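Local coordinates for protein virB8 (Agrobacterium tumefaciens, PDB 2CC3) that is thought to act at the bacterial surface as a homodimeric part of the type IV secretion system that directs T-DNA transfer to plant cells, at residues Trp106-Arg111 and Thr133-Ser138; Ser14-Val19 and Ile88-Thr93; Glu23-Asp28 and Val63-His68; Tyr112-Ser117 and Gly128-Thr133. All coordinates share one frame; numbering follows the deposited sequence.

Interaction 1: residues Trp106-Arg111 and Thr133-Ser138; sequences WTATVR and TSYQTS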
loop_
_atom_site.group_PDB
_atom_site.type_symbol
_atom_site.label_atom_id
_atom_site.label_comp_id
_atom_site.label_asym_id
_atom_site.label_seq_id
_atom_site.Cartn_x
_atom_site.Cartn_y
_atom_site.Cartn_z
ATOM N N TRP A 106 2.382 -7.206 -19.281
ATOM C CA TRP A 106 1.229 -8.056 -18.969
ATOM C C TRP A 106 -0.060 -7.259 -19.087
ATOM O O TRP A 106 -0.060 -6.046 -19.005
ATOM C CB TRP A 106 1.327 -8.592 -17.516
ATOM C CG TRP A 106 2.487 -9.553 -17.152
ATOM C CD1 TRP A 106 3.807 -9.241 -17.026
ATOM C CD2 TRP A 106 2.374 -10.939 -16.791
ATOM N NE1 TRP A 106 4.535 -10.350 -16.638
ATOM C CE2 TRP A 106 3.679 -11.407 -16.494
ATOM C CE3 TRP A 106 1.296 -11.846 -16.729
ATOM C CZ2 TRP A 106 3.940 -12.737 -16.125
ATOM C CZ3 TRP A 106 1.548 -13.180 -16.347
ATOM C CH2 TRP A 106 2.859 -13.607 -16.035
ATOM N N THR A 107 -1.179 -7.945 -19.267
ATOM C CA THR A 107 -2.464 -7.288 -19.198
ATOM C C THR A 107 -3.276 -8.057 -18.140
ATOM O O THR A 107 -3.549 -9.247 -18.330
ATOM C CB THR A 107 -3.193 -7.325 -20.554
ATOM O OG1 THR A 107 -2.351 -6.774 -21.575
ATOM C CG2 THR A 107 -4.507 -6.549 -20.510
ATOM N N ALA A 108 -3.641 -7.417 -17.029
ATOM C CA ALA A 108 -4.599 -8.070 -16.128
ATOM C C ALA A 108 -6.010 -7.720 -16.571
ATOM O O ALA A 108 -6.288 -6.563 -16.930
ATOM C CB ALA A 108 -4.352 -7.680 -14.608
ATOM N N THR A 109 -6.896 -8.716 -16.586
ATOM C CA THR A 109 -8.327 -8.468 -16.783
ATOM C C THR A 109 -9.053 -8.628 -15.446
ATOM O O THR A 109 -9.017 -9.702 -14.844
ATOM C CB THR A 109 -8.944 -9.360 -17.930
ATOM O OG1 THR A 109 -8.174 -9.175 -19.124
ATOM C CG2 THR A 109 -10.377 -8.948 -18.223
ATOM N N VAL A 110 -9.699 -7.551 -14.984
ATOM C CA VAL A 110 -10.243 -7.516 -13.608
ATOM C C VAL A 110 -11.717 -7.144 -13.605
ATOM O O VAL A 110 -12.077 -6.029 -13.973
ATOM C CB VAL A 110 -9.461 -6.553 -12.664
ATOM C CG1 VAL A 110 -9.994 -6.637 -11.216
ATOM C CG2 VAL A 110 -7.949 -6.862 -12.683
ATOM N N ARG A 111 -12.561 -8.098 -13.210
ATOM C CA ARG A 111 -13.976 -7.846 -12.952
ATOM C C ARG A 111 -14.165 -7.636 -11.447
ATOM O O ARG A 111 -13.594 -8.358 -10.616
ATOM C CB ARG A 111 -14.862 -9.026 -13.461
ATOM C CG ARG A 111 -16.365 -8.718 -13.493
ATOM C CD ARG A 111 -17.259 -9.941 -13.734
ATOM N NE ARG A 111 -17.156 -10.397 -15.110
ATOM C CZ ARG A 111 -17.808 -9.854 -16.136
ATOM N NH1 ARG A 111 -18.633 -8.821 -15.958
ATOM N NH2 ARG A 111 -17.614 -10.335 -17.358
ATOM N N THR A 133 -14.172 -10.276 -8.392
ATOM C CA THR A 133 -15.001 -11.468 -8.684
ATOM C C THR A 133 -14.490 -12.369 -9.826
ATOM O O THR A 133 -14.831 -13.577 -9.892
ATOM C CB THR A 133 -16.437 -11.035 -9.032
ATOM O OG1 THR A 133 -16.415 -10.064 -10.095
ATOM C CG2 THR A 133 -17.081 -10.437 -7.822
ATOM N N SER A 134 -13.696 -11.777 -10.725
ATOM C CA SER A 134 -12.881 -12.511 -11.681
ATOM C C SER A 134 -11.529 -11.824 -11.966
ATOM O O SER A 134 -11.427 -10.587 -12.000
ATOM C CB SER A 134 -13.656 -12.770 -12.975
ATOM O OG SER A 134 -12.826 -13.461 -13.888
ATOM N N TYR A 135 -10.500 -12.642 -12.155
ATOM C CA TYR A 135 -9.141 -12.169 -12.356
ATOM C C TYR A 135 -8.298 -13.143 -13.159
ATOM O O TYR A 135 -8.065 -14.265 -12.728
ATOM C CB TYR A 135 -8.421 -12.013 -11.040
ATOM C CG TYR A 135 -7.046 -11.379 -11.189
ATOM C CD1 TYR A 135 -6.912 -9.987 -11.225
ATOM C CD2 TYR A 135 -5.880 -12.169 -11.280
ATOM C CE1 TYR A 135 -5.652 -9.389 -11.324
ATOM C CE2 TYR A 135 -4.649 -11.586 -11.396
ATOM C CZ TYR A 135 -4.534 -10.180 -11.396
ATOM O OH TYR A 135 -3.300 -9.539 -11.511
ATOM N N GLN A 136 -7.781 -12.662 -14.285
ATOM C CA GLN A 136 -6.861 -13.410 -15.122
ATOM C C GLN A 136 -5.768 -12.469 -15.607
ATOM O O GLN A 136 -5.991 -11.279 -15.822
ATOM C CB GLN A 136 -7.601 -13.977 -16.350
ATOM C CG GLN A 136 -8.713 -14.995 -16.044
ATOM C CD GLN A 136 -10.066 -14.357 -15.666
ATOM O OE1 GLN A 136 -10.451 -13.302 -16.200
ATOM N NE2 GLN A 136 -10.785 -14.997 -14.716
ATOM N N THR A 137 -4.578 -12.995 -15.777
ATOM C CA THR A 137 -3.538 -12.171 -16.334
ATOM C C THR A 137 -2.772 -12.892 -17.427
ATOM O O THR A 137 -2.663 -14.106 -17.431
ATOM C CB THR A 137 -2.652 -11.544 -15.238
ATOM O OG1 THR A 137 -1.684 -10.692 -15.858
ATOM C CG2 THR A 137 -1.992 -12.623 -14.350
ATOM N N SER A 138 -2.312 -12.131 -18.397
ATOM C CA SER A 138 -1.627 -12.715 -19.528
ATOM C C SER A 138 -0.379 -11.929 -19.832
ATOM O O SER A 138 -0.416 -10.717 -20.003
ATOM C CB SER A 138 -2.578 -12.732 -20.720
ATOM O OG SER A 138 -3.368 -11.547 -20.680
HETATM O O HOH W 1 -0.406 -9.423 -22.536
HETATM O O HOH W 2 -11.533 -11.182 -15.200
#
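Trp106-Arg111 and Thr133-Ser138 pair as antiparallel neighbours at one margin of the four-stranded sheet of this NTF2-like periplasmic domain. Strand 130-139 is one of the two outermost strands within this chain. Thr107, Thr109 and Arg111 form the hydrogen-bonded pairs, with Ser138, Gln136 and Ser134. Thr109 N to Gln136 O is the shortest of these bonds, at 2.8 Å. At Arg111 the register slips: both Thr133 and Ser134 face it in a classic beta bulge. Thr133 N reaches Arg111 O at 3.0 Å, while Ser134 N and Thr133 OG1 bond to the same oxygen weakly. On the Ala108 and Val110 face, Tyr135 brings its ring against both: Val110 CG2 lies 3.6 Å from Tyr135 CD1. The hydroxyl of Tyr135 bonds outside the pair, to Glu23. Thr137 OG1 sits anti to its backbone N (chi1 -177°), 3.3 Å from Trp106 CE3, and is hydrogen-bonded to Tyr90 OH. On the other face, Gln136 NE2 donates in its amide plane to Ser134 OG at 2.7 Å. A water links that hydroxyl, Gln136 OE1 and Thr109 O. The two faces therefore differ: Ala108, Val110 and Tyr135 are buried, the last two against helix 6-23, while hydroxyls, an amide and water make up much of the Thr109 and Gln136 face.

Interaction 2: residues Ser14-Val19 and Ile88-Thr93; sequences SLWEYV and IRYKRT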
loop_
_atom_site.group_PDB
_atom_site.type_symbol
_atom_site.label_atom_id
_atom_site.label_comp_id
_atom_site.label_asym_id
_atom_site.label_seq_id
_atom_site.Cartn_x
_atom_site.Cartn_y
_atom_site.Cartn_z
ATOM N N SER A 14 -7.784 1.336 -6.394
ATOM C CA SER A 14 -7.908 0.068 -5.594
ATOM C C SER A 14 -7.553 -1.166 -6.470
ATOM O O SER A 14 -6.949 -2.132 -5.994
ATOM C CB SER A 14 -9.301 -0.133 -4.957
ATOM O OG SER A 14 -9.837 1.003 -4.276
ATOM N N LEU A 15 -7.935 -1.105 -7.745
ATOM C CA LEU A 15 -7.708 -2.209 -8.684
ATOM C C LEU A 15 -6.253 -2.348 -9.032
ATOM O O LEU A 15 -5.736 -3.471 -9.119
ATOM C CB LEU A 15 -8.585 -2.060 -9.934
ATOM C CG LEU A 15 -10.093 -2.261 -9.726
ATOM C CD1 LEU A 15 -10.884 -1.742 -10.922
ATOM C CD2 LEU A 15 -10.439 -3.713 -9.458
ATOM N N TRP A 16 -5.570 -1.205 -9.138
ATOM C CA TRP A 16 -4.113 -1.176 -9.349
ATOM C C TRP A 16 -3.352 -1.643 -8.158
ATOM O O TRP A 16 -2.356 -2.375 -8.265
ATOM C CB TRP A 16 -3.620 0.217 -9.748
ATOM C CG TRP A 16 -2.139 0.256 -9.702
ATOM C CD1 TRP A 16 -1.368 1.000 -8.847
ATOM C CD2 TRP A 16 -1.234 -0.521 -10.479
ATOM N NE1 TRP A 16 -0.044 0.742 -9.054
ATOM C CE2 TRP A 16 0.073 -0.188 -10.053
ATOM C CE3 TRP A 16 -1.391 -1.473 -11.500
ATOM C CZ2 TRP A 16 1.219 -0.769 -10.619
ATOM C CZ3 TRP A 16 -0.253 -2.053 -12.050
ATOM C CH2 TRP A 16 1.023 -1.705 -11.607
ATOM N N GLU A 17 -3.778 -1.191 -6.987
ATOM C CA GLU A 17 -3.196 -1.710 -5.747
ATOM C C GLU A 17 -3.403 -3.238 -5.672
ATOM O O GLU A 17 -2.489 -3.985 -5.304
ATOM C CB GLU A 17 -3.799 -0.994 -4.550
ATOM C CG GLU A 17 -3.282 -1.476 -3.221
ATOM C CD GLU A 17 -4.176 -1.060 -2.077
ATOM O OE1 GLU A 17 -5.173 -0.298 -2.297
ATOM O OE2 GLU A 17 -3.887 -1.518 -0.953
ATOM N N TYR A 18 -4.591 -3.699 -6.055
ATOM C CA TYR A 18 -4.845 -5.146 -6.185
ATOM C C TYR A 18 -3.822 -5.799 -7.076
ATOM O O TYR A 18 -3.081 -6.723 -6.659
ATOM C CB TYR A 18 -6.262 -5.459 -6.688
ATOM C CG TYR A 18 -6.596 -6.956 -6.650
ATOM C CD1 TYR A 18 -7.099 -7.546 -5.484
ATOM C CD2 TYR A 18 -6.411 -7.769 -7.786
ATOM C CE1 TYR A 18 -7.408 -8.911 -5.442
ATOM C CE2 TYR A 18 -6.693 -9.114 -7.765
ATOM C CZ TYR A 18 -7.194 -9.694 -6.594
ATOM O OH TYR A 18 -7.473 -11.039 -6.557
ATOM N N VAL A 19 -3.748 -5.327 -8.310
ATOM C CA VAL A 19 -2.733 -5.858 -9.231
ATOM C C VAL A 19 -1.343 -5.815 -8.618
ATOM O O VAL A 19 -0.636 -6.837 -8.563
ATOM C CB VAL A 19 -2.715 -5.067 -10.567
ATOM C CG1 VAL A 19 -1.611 -5.585 -11.509
ATOM C CG2 VAL A 19 -4.047 -5.153 -11.210
ATOM N N ILE A 88 -5.767 -3.843 -17.129
ATOM C CA ILE A 88 -4.611 -3.110 -16.617
ATOM C C ILE A 88 -3.326 -3.650 -17.195
ATOM O O ILE A 88 -2.951 -4.799 -16.912
ATOM C CB ILE A 88 -4.535 -3.198 -15.071
ATOM C CG1 ILE A 88 -5.782 -2.586 -14.445
ATOM C CG2 ILE A 88 -3.266 -2.513 -14.563
ATOM C CD1 ILE A 88 -5.854 -2.739 -12.970
ATOM N N ARG A 89 -2.642 -2.813 -17.978
ATOM C CA ARG A 89 -1.360 -3.157 -18.553
ATOM C C ARG A 89 -0.266 -2.742 -17.574
ATOM O O ARG A 89 -0.320 -1.637 -17.047
ATOM C CB ARG A 89 -1.165 -2.430 -19.883
ATOM C CG ARG A 89 -0.127 -3.062 -20.792
ATOM C CD ARG A 89 -0.749 -3.777 -22.000
ATOM N NE ARG A 89 0.151 -4.796 -22.564
ATOM C CZ ARG A 89 1.217 -4.544 -23.317
ATOM N NH1 ARG A 89 1.591 -3.312 -23.612
ATOM N NH2 ARG A 89 1.945 -5.542 -23.760
ATOM N N TYR A 90 0.714 -3.620 -17.327
ATOM C CA TYR A 90 1.776 -3.323 -16.388
ATOM C C TYR A 90 3.019 -4.027 -16.822
ATOM O O TYR A 90 2.945 -5.038 -17.487
ATOM C CB TYR A 90 1.404 -3.724 -14.925
ATOM C CG TYR A 90 1.099 -5.191 -14.713
ATOM C CD1 TYR A 90 2.062 -6.059 -14.247
ATOM C CD2 TYR A 90 -0.167 -5.702 -14.996
ATOM C CE1 TYR A 90 1.793 -7.399 -14.081
ATOM C CE2 TYR A 90 -0.451 -7.021 -14.827
ATOM C CZ TYR A 90 0.533 -7.882 -14.379
ATOM O OH TYR A 90 0.233 -9.222 -14.206
ATOM N N LYS A 91 4.157 -3.464 -16.445
ATOM C CA LYS A 91 5.460 -4.060 -16.642
ATOM C C LYS A 91 5.888 -4.745 -15.378
ATOM O O LYS A 91 5.755 -4.180 -14.277
ATOM C CB LYS A 91 6.470 -2.961 -16.981
ATOM C CG LYS A 91 7.913 -3.442 -17.148
ATOM C CD LYS A 91 8.739 -2.332 -17.794
ATOM C CE LYS A 91 10.256 -2.550 -17.653
ATOM N NZ LYS A 91 10.914 -1.621 -16.674
ATOM N N ARG A 92 6.440 -5.951 -15.534
ATOM C CA ARG A 92 6.852 -6.769 -14.406
ATOM C C ARG A 92 8.347 -7.078 -14.484
ATOM O O ARG A 92 8.827 -7.597 -15.481
ATOM C CB ARG A 92 6.037 -8.052 -14.378
ATOM C CG ARG A 92 5.794 -8.640 -12.994
ATOM C CD ARG A 92 6.561 -9.917 -12.859
ATOM N NE ARG A 92 5.718 -11.026 -12.446
ATOM C CZ ARG A 92 5.826 -12.276 -12.900
ATOM N NH1 ARG A 92 6.731 -12.597 -13.829
ATOM N NH2 ARG A 92 5.006 -13.211 -12.434
ATOM N N THR A 93 9.071 -6.753 -13.419
ATOM C CA THR A 93 10.513 -6.865 -13.399
ATOM C C THR A 93 10.914 -7.893 -12.360
ATOM O O THR A 93 10.526 -7.790 -11.187
ATOM C CB THR A 93 11.146 -5.505 -13.045
ATOM O OG1 THR A 93 10.567 -4.482 -13.865
ATOM C CG2 THR A 93 12.625 -5.539 -13.250
#
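Val19 of helix 6-23 lays its CG1 methyl over one face of the Tyr90 ring. This is a CH-pi contact, with Val19 CG1 4.0 Å from the centroid of the Tyr90 ring and displaced toward the rim. The other methyl of Val19 goes to Ile88: Val19 CG2 and Ile88 CD1 are 3.5 Å apart, tighter than usual for two carbons, and the two chains run past one another in opposite senses. Ile88 CD1 also approaches Leu15 CB. Trp16, with CG anti to the backbone N (chi1 170°), meets the strand with the edge of its indole. Trp16 CE3 lies 3.7 Å from Ile88 CG2, and Trp16 CZ3 lies 3.7 Å from Tyr90 CB, both partners near the indole plane. The helix segment crosses the strand at -42°, with the axes 10.2 Å apart. Tyr90 also meets the Trp106 ring at a small interplanar angle. Leu124 of the second subunit packs on Trp16, so this tryptophan reaches from the core to the dimer contact. No hydrogen bond joins the two segments. All five touching residues are buried, and the helix is held to the sheet here by apolar and CH-pi contacts alone.

Interaction 3: residues Glu23-Asp28 and Val63-His68; sequences ESYDAD and VILGKH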
loop_
_atom_site.group_PDB
_atom_site.type_symbol
_atom_site.label_atom_id
_atom_site.label_comp_id
_atom_site.label_asym_id
_atom_site.label_seq_id
_atom_site.Cartn_x
_atom_site.Cartn_y
_atom_site.Cartn_z
ATOM N N GLU A 23 0.768 -9.193 -7.915
ATOM C CA GLU A 23 1.739 -9.571 -8.931
ATOM C C GLU A 23 3.190 -9.251 -8.524
ATOM O O GLU A 23 4.138 -9.741 -9.149
ATOM C CB GLU A 23 1.374 -8.924 -10.293
ATOM C CG GLU A 23 -0.054 -9.238 -10.813
ATOM C CD GLU A 23 -0.329 -10.743 -10.997
ATOM O OE1 GLU A 23 0.656 -11.509 -11.136
ATOM O OE2 GLU A 23 -1.521 -11.153 -11.008
ATOM N N SER A 24 3.334 -8.399 -7.503
ATOM C CA SER A 24 4.611 -8.098 -6.858
ATOM C C SER A 24 5.019 -9.246 -5.956
ATOM O O SER A 24 4.171 -10.056 -5.576
ATOM C CB SER A 24 4.471 -6.852 -5.987
ATOM O OG SER A 24 4.950 -5.731 -6.667
ATOM N N TYR A 25 6.301 -9.315 -5.603
ATOM C CA TYR A 25 6.758 -10.250 -4.557
ATOM C C TYR A 25 7.969 -9.742 -3.791
ATOM O O TYR A 25 8.984 -9.353 -4.371
ATOM C CB TYR A 25 7.104 -11.660 -5.082
ATOM C CG TYR A 25 7.656 -12.555 -3.969
ATOM C CD1 TYR A 25 6.795 -13.092 -3.008
ATOM C CD2 TYR A 25 9.021 -12.820 -3.844
ATOM C CE1 TYR A 25 7.259 -13.877 -1.975
ATOM C CE2 TYR A 25 9.496 -13.618 -2.808
ATOM C CZ TYR A 25 8.597 -14.137 -1.875
ATOM O OH TYR A 25 8.992 -14.946 -0.833
ATOM N N ASP A 26 7.870 -9.799 -2.475
ATOM C CA ASP A 26 8.990 -9.454 -1.608
ATOM C C ASP A 26 8.776 -10.274 -0.346
ATOM O O ASP A 26 7.727 -10.166 0.281
ATOM C CB ASP A 26 8.944 -7.945 -1.315
ATOM C CG ASP A 26 10.150 -7.451 -0.541
ATOM O OD1 ASP A 26 11.224 -7.288 -1.137
ATOM O OD2 ASP A 26 10.023 -7.192 0.677
ATOM N N ALA A 27 9.737 -11.112 0.024
ATOM C CA ALA A 27 9.558 -11.950 1.228
ATOM C C ALA A 27 9.111 -11.149 2.477
ATOM O O ALA A 27 8.330 -11.642 3.298
ATOM C CB ALA A 27 10.832 -12.747 1.511
ATOM N N ASP A 28 9.593 -9.909 2.602
ATOM C CA ASP A 28 9.193 -9.040 3.718
ATOM C C ASP A 28 7.731 -8.614 3.672
ATOM O O ASP A 28 7.123 -8.429 4.715
ATOM C CB ASP A 28 10.080 -7.793 3.801
ATOM C CG ASP A 28 11.530 -8.134 4.090
ATOM O OD1 ASP A 28 11.801 -9.281 4.529
ATOM O OD2 ASP A 28 12.405 -7.260 3.873
ATOM N N VAL A 63 8.654 -19.909 -3.159
ATOM C CA VAL A 63 9.500 -21.071 -3.430
ATOM C C VAL A 63 10.651 -20.728 -4.397
ATOM O O VAL A 63 11.810 -20.957 -4.079
ATOM C CB VAL A 63 8.618 -22.267 -3.940
ATOM C CG1 VAL A 63 9.451 -23.535 -4.141
ATOM C CG2 VAL A 63 7.482 -22.536 -2.947
ATOM N N ILE A 64 10.312 -20.140 -5.548
ATOM C CA ILE A 64 11.277 -19.766 -6.609
ATOM C C ILE A 64 12.266 -18.680 -6.187
ATOM O O ILE A 64 13.480 -18.786 -6.439
ATOM C CB ILE A 64 10.536 -19.318 -7.932
ATOM C CG1 ILE A 64 9.984 -20.523 -8.691
ATOM C CG2 ILE A 64 11.440 -18.505 -8.862
ATOM C CD1 ILE A 64 10.856 -21.756 -8.590
ATOM N N LEU A 65 11.739 -17.632 -5.554
ATOM C CA LEU A 65 12.542 -16.465 -5.246
ATOM C C LEU A 65 12.925 -16.367 -3.776
ATOM O O LEU A 65 14.062 -16.010 -3.468
ATOM C CB LEU A 65 11.857 -15.184 -5.741
ATOM C CG LEU A 65 11.537 -15.134 -7.241
ATOM C CD1 LEU A 65 10.611 -13.998 -7.582
ATOM C CD2 LEU A 65 12.824 -15.091 -8.090
ATOM N N GLY A 66 11.997 -16.713 -2.886
ATOM C CA GLY A 66 12.228 -16.655 -1.448
ATOM C C GLY A 66 12.761 -15.311 -1.010
ATOM O O GLY A 66 12.182 -14.253 -1.294
ATOM N N LYS A 67 13.904 -15.352 -0.354
ATOM C CA LYS A 67 14.491 -14.174 0.228
ATOM C C LYS A 67 15.484 -13.553 -0.738
ATOM O O LYS A 67 15.969 -12.461 -0.490
ATOM C CB LYS A 67 15.157 -14.558 1.559
ATOM C CG LYS A 67 14.425 -15.725 2.281
ATOM C CD LYS A 67 14.256 -15.546 3.807
ATOM C CE LYS A 67 13.368 -14.349 4.170
ATOM N NZ LYS A 67 14.111 -13.049 4.070
ATOM N N HIS A 68 15.755 -14.241 -1.851
ATOM C CA HIS A 68 16.841 -13.885 -2.794
ATOM C C HIS A 68 16.408 -13.210 -4.096
ATOM O O HIS A 68 17.236 -12.990 -4.998
ATOM C CB HIS A 68 17.626 -15.135 -3.178
ATOM C CG HIS A 68 18.619 -15.562 -2.152
ATOM N ND1 HIS A 68 19.942 -15.782 -2.453
ATOM C CD2 HIS A 68 18.484 -15.809 -0.827
ATOM C CE1 HIS A 68 20.581 -16.151 -1.359
ATOM N NE2 HIS A 68 19.718 -16.178 -0.359
#
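Gly66 O receives a weak hydrogen bond from Tyr25 OH, at 3.3 Å. The oxygen lies in the plane of the Tyr25 ring, and Tyr25 CE2 is 3.1 Å from Gly66 O. The methyl of Ala27 approaches the same carbonyl, with Ala27 CB 3.5 Å from Gly66 O. With CG anti to the backbone N (chi1 176°), the Tyr25 ring extends toward the turn. It meets Leu65 there, where Tyr25 CE2 and Leu65 CB are 4.1 Å apart. Lys67 CE lies beside Ala27 CB. The ammonium of Lys67 stays 4.4 Å from Asp28 OD1, too long for a salt bridge, so any attraction is probably modest. Asp28 also lies near Asp26 and Asp28 of the second subunit, where like charges come close. The contact joins two loops: one links helices 6-23 and 30-39, the other leads from helix 61-64 into strand 69-82. Leu65 to His68 form a type II' beta turn directly after helix 61-64, with His68 N to Leu65 O at 2.9 Å. Gly66 takes its positive-phi position and sets its carbonyl at the edge of the Tyr25 ring.

Interaction 4: residues Tyr112-Ser117 and Gly128-Thr133; sequences YEKVTS and GGLVVT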
loop_
_atom_site.group_PDB
_atom_site.type_symbol
_atom_site.label_atom_id
_atom_site.label_comp_id
_atom_site.label_asym_id
_atom_site.label_seq_id
_atom_site.Cartn_x
_atom_site.Cartn_y
_atom_site.Cartn_z
ATOM N N TYR A 112 -14.982 -6.662 -11.093
ATOM C CA TYR A 112 -15.144 -6.318 -9.688
ATOM C C TYR A 112 -16.603 -5.984 -9.468
ATOM O O TYR A 112 -17.286 -5.607 -10.414
ATOM C CB TYR A 112 -14.231 -5.109 -9.317
ATOM C CG TYR A 112 -14.591 -3.812 -10.042
ATOM C CD1 TYR A 112 -15.445 -2.886 -9.451
ATOM C CD2 TYR A 112 -14.079 -3.516 -11.317
ATOM C CE1 TYR A 112 -15.792 -1.733 -10.099
ATOM C CE2 TYR A 112 -14.409 -2.316 -11.972
ATOM C CZ TYR A 112 -15.272 -1.448 -11.349
ATOM O OH TYR A 112 -15.663 -0.263 -11.950
ATOM N N GLU A 113 -17.060 -6.121 -8.222
ATOM C CA GLU A 113 -18.345 -5.609 -7.770
ATOM C C GLU A 113 -18.112 -4.612 -6.619
ATOM O O GLU A 113 -17.042 -4.544 -6.045
ATOM C CB GLU A 113 -19.234 -6.761 -7.283
ATOM C CG GLU A 113 -18.835 -7.319 -5.895
ATOM C CD GLU A 113 -19.334 -8.747 -5.602
ATOM O OE1 GLU A 113 -19.118 -9.216 -4.468
ATOM O OE2 GLU A 113 -19.934 -9.408 -6.486
ATOM N N LYS A 114 -19.127 -3.835 -6.302
ATOM C CA LYS A 114 -19.180 -3.067 -5.058
ATOM C C LYS A 114 -20.063 -3.742 -4.021
ATOM O O LYS A 114 -21.213 -4.063 -4.305
ATOM C CB LYS A 114 -19.748 -1.696 -5.360
ATOM C CG LYS A 114 -18.666 -0.694 -5.473
ATOM C CD LYS A 114 -18.903 0.316 -6.577
ATOM C CE LYS A 114 -17.722 1.287 -6.593
ATOM N NZ LYS A 114 -17.662 2.158 -5.347
ATOM N N VAL A 115 -19.523 -3.987 -2.835
ATOM C CA VAL A 115 -20.359 -4.328 -1.682
ATOM C C VAL A 115 -20.613 -3.072 -0.824
ATOM O O VAL A 115 -19.708 -2.239 -0.627
ATOM C CB VAL A 115 -19.778 -5.500 -0.849
ATOM C CG1 VAL A 115 -19.504 -6.683 -1.739
ATOM C CG2 VAL A 115 -18.522 -5.080 -0.104
ATOM N N THR A 116 -21.839 -2.942 -0.322
ATOM C CA THR A 116 -22.228 -1.795 0.512
ATOM C C THR A 116 -21.587 -1.744 1.899
ATOM O O THR A 116 -21.389 -0.652 2.455
ATOM C CB THR A 116 -23.764 -1.674 0.656
ATOM O OG1 THR A 116 -24.365 -2.979 0.591
ATOM C CG2 THR A 116 -24.330 -0.808 -0.456
ATOM N N SER A 117 -21.247 -2.907 2.447
ATOM C CA SER A 117 -20.831 -2.982 3.826
ATOM C C SER A 117 -19.539 -3.790 3.978
ATOM O O SER A 117 -19.335 -4.784 3.290
ATOM C CB SER A 117 -21.983 -3.543 4.663
ATOM O OG SER A 117 -22.068 -4.954 4.550
ATOM N N GLY A 128 -13.753 1.997 -0.977
ATOM C CA GLY A 128 -14.849 1.900 -1.936
ATOM C C GLY A 128 -15.644 0.590 -1.946
ATOM O O GLY A 128 -16.591 0.450 -2.711
ATOM N N GLY A 129 -15.241 -0.379 -1.141
ATOM C CA GLY A 129 -15.987 -1.628 -1.018
ATOM C C GLY A 129 -15.851 -2.541 -2.228
ATOM O O GLY A 129 -16.740 -3.333 -2.527
ATOM N N LEU A 130 -14.707 -2.455 -2.893
ATOM C CA LEU A 130 -14.413 -3.228 -4.085
ATOM C C LEU A 130 -14.027 -4.664 -3.755
ATOM O O LEU A 130 -13.173 -4.912 -2.910
ATOM C CB LEU A 130 -13.275 -2.574 -4.888
ATOM C CG LEU A 130 -13.516 -1.224 -5.574
ATOM C CD1 LEU A 130 -12.510 -1.036 -6.707
ATOM C CD2 LEU A 130 -14.973 -1.103 -6.108
ATOM N N VAL A 131 -14.654 -5.608 -4.434
ATOM C CA VAL A 131 -14.248 -7.007 -4.342
ATOM C C VAL A 131 -14.013 -7.474 -5.752
ATOM O O VAL A 131 -14.806 -7.168 -6.631
ATOM C CB VAL A 131 -15.353 -7.861 -3.701
ATOM C CG1 VAL A 131 -14.856 -9.284 -3.369
ATOM C CG2 VAL A 131 -15.874 -7.149 -2.480
ATOM N N VAL A 132 -12.915 -8.196 -5.961
ATOM C CA VAL A 132 -12.624 -8.812 -7.270
ATOM C C VAL A 132 -13.256 -10.194 -7.432
ATOM O O VAL A 132 -12.881 -11.148 -6.748
ATOM C CB VAL A 132 -11.109 -8.903 -7.549
ATOM C CG1 VAL A 132 -10.843 -9.481 -8.974
ATOM C CG2 VAL A 132 -10.468 -7.512 -7.358
ATOM N N THR A 133 -14.172 -10.276 -8.392
ATOM C CA THR A 133 -15.001 -11.468 -8.684
ATOM C C THR A 133 -14.490 -12.369 -9.826
ATOM O O THR A 133 -14.831 -13.577 -9.892
ATOM C CB THR A 133 -16.437 -11.035 -9.032
ATOM O OG1 THR A 133 -16.415 -10.064 -10.095
ATOM C CG2 THR A 133 -17.081 -10.437 -7.822
#
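This contact is the far end of the antiparallel pairing between strands 102-114 and 130-139, where strand 102-114 ends and strand 130-139 begins. It lies before the corner that the chain turns at Thr133. Glu113 and Val131 form the hydrogen-bonded pair. Glu113 N donates to Val131 O at 3.0 Å, and Val131 N returns a bond to Glu113 O at 3.1 Å. Past Lys114 the pairing goes on into the loop, with Val115 N bonded to Gly129 O at 2.9 Å. Gly129 has positive phi, and a CB there would run into Val115 O. On one face, Lys114 and Leu130 lie side by side and point the same way, with Lys114 CE 3.7 Å from Leu130 CD2. The bent lysine chain puts NZ near Gly128 O, a weak bond; its stronger partner is Glu7, by a salt bridge. The same Leu130 CD2 touches Tyr112 CD1 at 3.8 Å. Val131, on the Glu113 face, meets Val115 of the loop at about a right angle, Val115 CG1 against Val131 CG2. With CG between the backbone N and the carbonyl carbon (chi1 75°), the extended Glu113 chain crosses Thr133, and Glu113 OE2 comes 3.3 Å from Thr133 CG2. Helix 6-23 covers the Tyr112 and Leu130 face through Val11, Ser14 and Leu15. Ala42, between helices 30-39 and 43-53, packs on Val131 and Thr133, and Gln6 of the second subunit touches Lys114.

From the N terminus, helix 6-23 enters first. Its residues 14-19 meet strand 85-96 in interaction 2, which closes a long loop. Interaction 3 is nested inside that loop and ties the loop after helix 6-23 to the turn before strand 69-82. Later in the chain, interaction 1 closes strand 102-114 onto strand 130-139, and interaction 4 is nested within it on the same two strands, sharing Thr133. Interaction 1 touches the other three. Its strand 102-114 pairs with strand 85-96 of interaction 2, and Tyr135 reaches Glu23 of interaction 3. Interactions 3 and 4 lie about 28 Å apart, centre to centre. Interactions 2, 3 and 4 all touch the second subunit.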